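Local atomic coordinates of sugar isomerase (Sinorhizobium meliloti, PDB entry 3QC0), a protein that binds zinc in a TIM barrel of the xylose isomerase-like family and probably isomerises a sugar, though its substrate is not established. Residues L7-A12 against I32-W38. Residues are numbered along the deposited sequence; the frame is centred on the assembly and turned at random.
Sequences LSINLA and ITAIAPW
Ile-32 CD1 meets both Ile-9 CG1, at 3.8 Å, and Leu-7 CD2, at 3.9 Å, and Ile-264 and Val-268 of helix 260-274 also touch the Ile-32 side chain, which places the cluster between the barrel wall and that helix. Further along, Leu-11 puts one methyl on each neighbour: CD2 lies 4.1 Å from Ile-35 CG2, while CD1 rests against CB of Pro-37. The backbones run roughly parallel; Ile-9 N donates to Ala-34 O, and Ile-9 O accepts from Ala-36 N at 2.9 Å. On the barrel interior, Ser-8 CB touches Ala-34 CB at 3.6 Å, its hydroxyl hydrogen-bonded to Thr-62. At the C-terminal end, the Asn-10 side chain extends opposite its own backbone N (chi1 -179°), bringing OD1 to the indole edge. Trp-38 NE1 donates to Asn-10 OD1 at 2.8 Å, on a lone pair and within 3° of the ring plane, although amide and ring planes stand 70° apart. Asn-10 OD1 also accepts from Ala-12 N at 2.9 Å, closing an Asx turn, and Asn-10 ND2 is hydrogen-bonded to Glu-246. A leucine in place of Asn-10 would probably leave the indole N-H without its acceptor and the turn without its closing bond. With Asn-10 also touching zinc ligand Glu-248, this first beta-alpha-beta unit thus links its apolar outer packing to a polar network bordering the metal site.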
loop_
_atom_site.group_PDB
_atom_site.type_symbol
_atom_site.label_atom_id
_atom_site.label_comp_id
_atom_site.label_asym_id
_atom_site.label_seq_id
_atom_site.Cartn_x
_atom_site.Cartn_y
_atom_site.Cartn_z
ATOM N N LEU A 7 -6.262 -12.673 -24.213
ATOM C CA LEU A 7 -7.126 -11.900 -23.327
ATOM C C LEU A 7 -8.081 -12.826 -22.558
ATOM O O LEU A 7 -8.756 -13.681 -23.141
ATOM C CB LEU A 7 -7.934 -10.862 -24.110
ATOM C CG LEU A 7 -8.849 -9.924 -23.318
ATOM C CD1 LEU A 7 -8.027 -9.145 -22.247
ATOM C CD2 LEU A 7 -9.601 -8.969 -24.243
ATOM N N SER A 8 -8.165 -12.633 -21.248
ATOM C CA SER A 8 -9.126 -13.285 -20.374
ATOM C C SER A 8 -9.918 -12.209 -19.652
ATOM O O SER A 8 -9.376 -11.121 -19.373
ATOM C CB SER A 8 -8.367 -14.186 -19.383
ATOM O OG SER A 8 -9.250 -14.838 -18.505
ATOM N N ILE A 9 -11.167 -12.485 -19.311
ATOM C CA ILE A 9 -11.980 -11.564 -18.514
ATOM C C ILE A 9 -12.276 -12.212 -17.164
ATOM O O ILE A 9 -12.890 -13.270 -17.073
ATOM C CB ILE A 9 -13.305 -11.178 -19.214
ATOM C CG1 ILE A 9 -13.034 -10.549 -20.591
ATOM C CG2 ILE A 9 -14.164 -10.272 -18.312
ATOM C CD1 ILE A 9 -12.367 -9.190 -20.617
ATOM N N ASN A 10 -11.792 -11.583 -16.092
ATOM C CA ASN A 10 -12.212 -11.949 -14.756
ATOM C C ASN A 10 -13.641 -11.434 -14.637
ATOM O O ASN A 10 -13.906 -10.264 -14.908
ATOM C CB ASN A 10 -11.268 -11.345 -13.712
ATOM C CG ASN A 10 -11.628 -11.713 -12.333
ATOM O OD1 ASN A 10 -12.738 -11.389 -11.855
ATOM N ND2 ASN A 10 -10.643 -12.277 -11.596
ATOM N N LEU A 11 -14.577 -12.308 -14.274
ATOM C CA LEU A 11 -15.984 -11.956 -14.352
ATOM C C LEU A 11 -16.415 -10.944 -13.314
ATOM O O LEU A 11 -17.499 -10.411 -13.374
ATOM C CB LEU A 11 -16.832 -13.224 -14.258
ATOM C CG LEU A 11 -16.558 -14.254 -15.361
ATOM C CD1 LEU A 11 -17.636 -15.392 -15.349
ATOM C CD2 LEU A 11 -16.443 -13.645 -16.755
ATOM N N ALA A 12 -15.525 -10.581 -12.382
ATOM C CA ALA A 12 -15.828 -9.432 -11.531
ATOM C C ALA A 12 -16.030 -8.176 -12.369
ATOM O O ALA A 12 -16.768 -7.276 -11.985
ATOM C CB ALA A 12 -14.706 -9.189 -10.523
ATOM N N ILE A 32 -13.636 -13.782 -27.033
ATOM C CA ILE A 32 -12.843 -14.046 -25.813
ATOM C C ILE A 32 -13.154 -15.472 -25.368
ATOM O O ILE A 32 -14.329 -15.817 -25.158
ATOM C CB ILE A 32 -13.097 -12.990 -24.706
ATOM C CG1 ILE A 32 -12.555 -11.622 -25.142
ATOM C CG2 ILE A 32 -12.446 -13.408 -23.376
ATOM C CD1 ILE A 32 -13.207 -10.465 -24.411
ATOM N N THR A 33 -12.115 -16.305 -25.266
ATOM C CA THR A 33 -12.299 -17.701 -24.836
ATOM C C THR A 33 -11.636 -18.072 -23.507
ATOM O O THR A 33 -11.398 -19.262 -23.221
ATOM C CB THR A 33 -11.796 -18.688 -25.917
ATOM O OG1 THR A 33 -10.414 -18.431 -26.194
ATOM C CG2 THR A 33 -12.635 -18.570 -27.216
ATOM N N ALA A 34 -11.311 -17.063 -22.704
ATOM C CA ALA A 34 -10.739 -17.318 -21.401
ATOM C C ALA A 34 -11.423 -16.387 -20.409
ATOM O O ALA A 34 -11.666 -15.220 -20.711
ATOM C CB ALA A 34 -9.237 -17.039 -21.432
ATOM N N ILE A 35 -11.727 -16.928 -19.235
ATOM C CA ILE A 35 -12.429 -16.234 -18.175
ATOM C C ILE A 35 -11.767 -16.577 -16.842
ATOM O O ILE A 35 -11.000 -17.536 -16.738
ATOM C CB ILE A 35 -13.952 -16.581 -18.134
ATOM C CG1 ILE A 35 -14.197 -18.096 -17.931
ATOM C CG2 ILE A 35 -14.629 -16.114 -19.437
ATOM C CD1 ILE A 35 -15.565 -18.393 -17.381
ATOM N N ALA A 36 -12.114 -15.800 -15.827
ATOM C CA ALA A 36 -11.834 -16.155 -14.440
ATOM C C ALA A 36 -13.079 -15.849 -13.632
ATOM O O ALA A 36 -13.350 -14.692 -13.300
ATOM C CB ALA A 36 -10.603 -15.390 -13.913
ATOM N N PRO A 37 -13.897 -16.883 -13.359
ATOM C CA PRO A 37 -15.067 -16.678 -12.549
ATOM C C PRO A 37 -14.766 -16.723 -11.058
ATOM O O PRO A 37 -13.688 -17.168 -10.640
ATOM C CB PRO A 37 -15.945 -17.860 -12.918
ATOM C CG PRO A 37 -14.946 -18.981 -13.083
ATOM C CD PRO A 37 -13.713 -18.304 -13.707
ATOM N N TRP A 38 -15.749 -16.270 -10.288
ATOM C CA TRP A 38 -15.699 -16.325 -8.858
ATOM C C TRP A 38 -16.577 -17.437 -8.317
ATOM O O TRP A 38 -17.582 -17.846 -8.949
ATOM C CB TRP A 38 -16.127 -14.977 -8.269
ATOM C CG TRP A 38 -15.143 -13.891 -8.509
ATOM C CD1 TRP A 38 -14.654 -13.460 -9.701
ATOM C CD2 TRP A 38 -14.464 -13.118 -7.506
ATOM N NE1 TRP A 38 -13.730 -12.463 -9.507
ATOM C CE2 TRP A 38 -13.608 -12.241 -8.169
ATOM C CE3 TRP A 38 -14.535 -13.071 -6.118
ATOM C CZ2 TRP A 38 -12.827 -11.309 -7.494
ATOM C CZ3 TRP A 38 -13.732 -12.146 -5.448
ATOM C CH2 TRP A 38 -12.884 -11.313 -6.137
#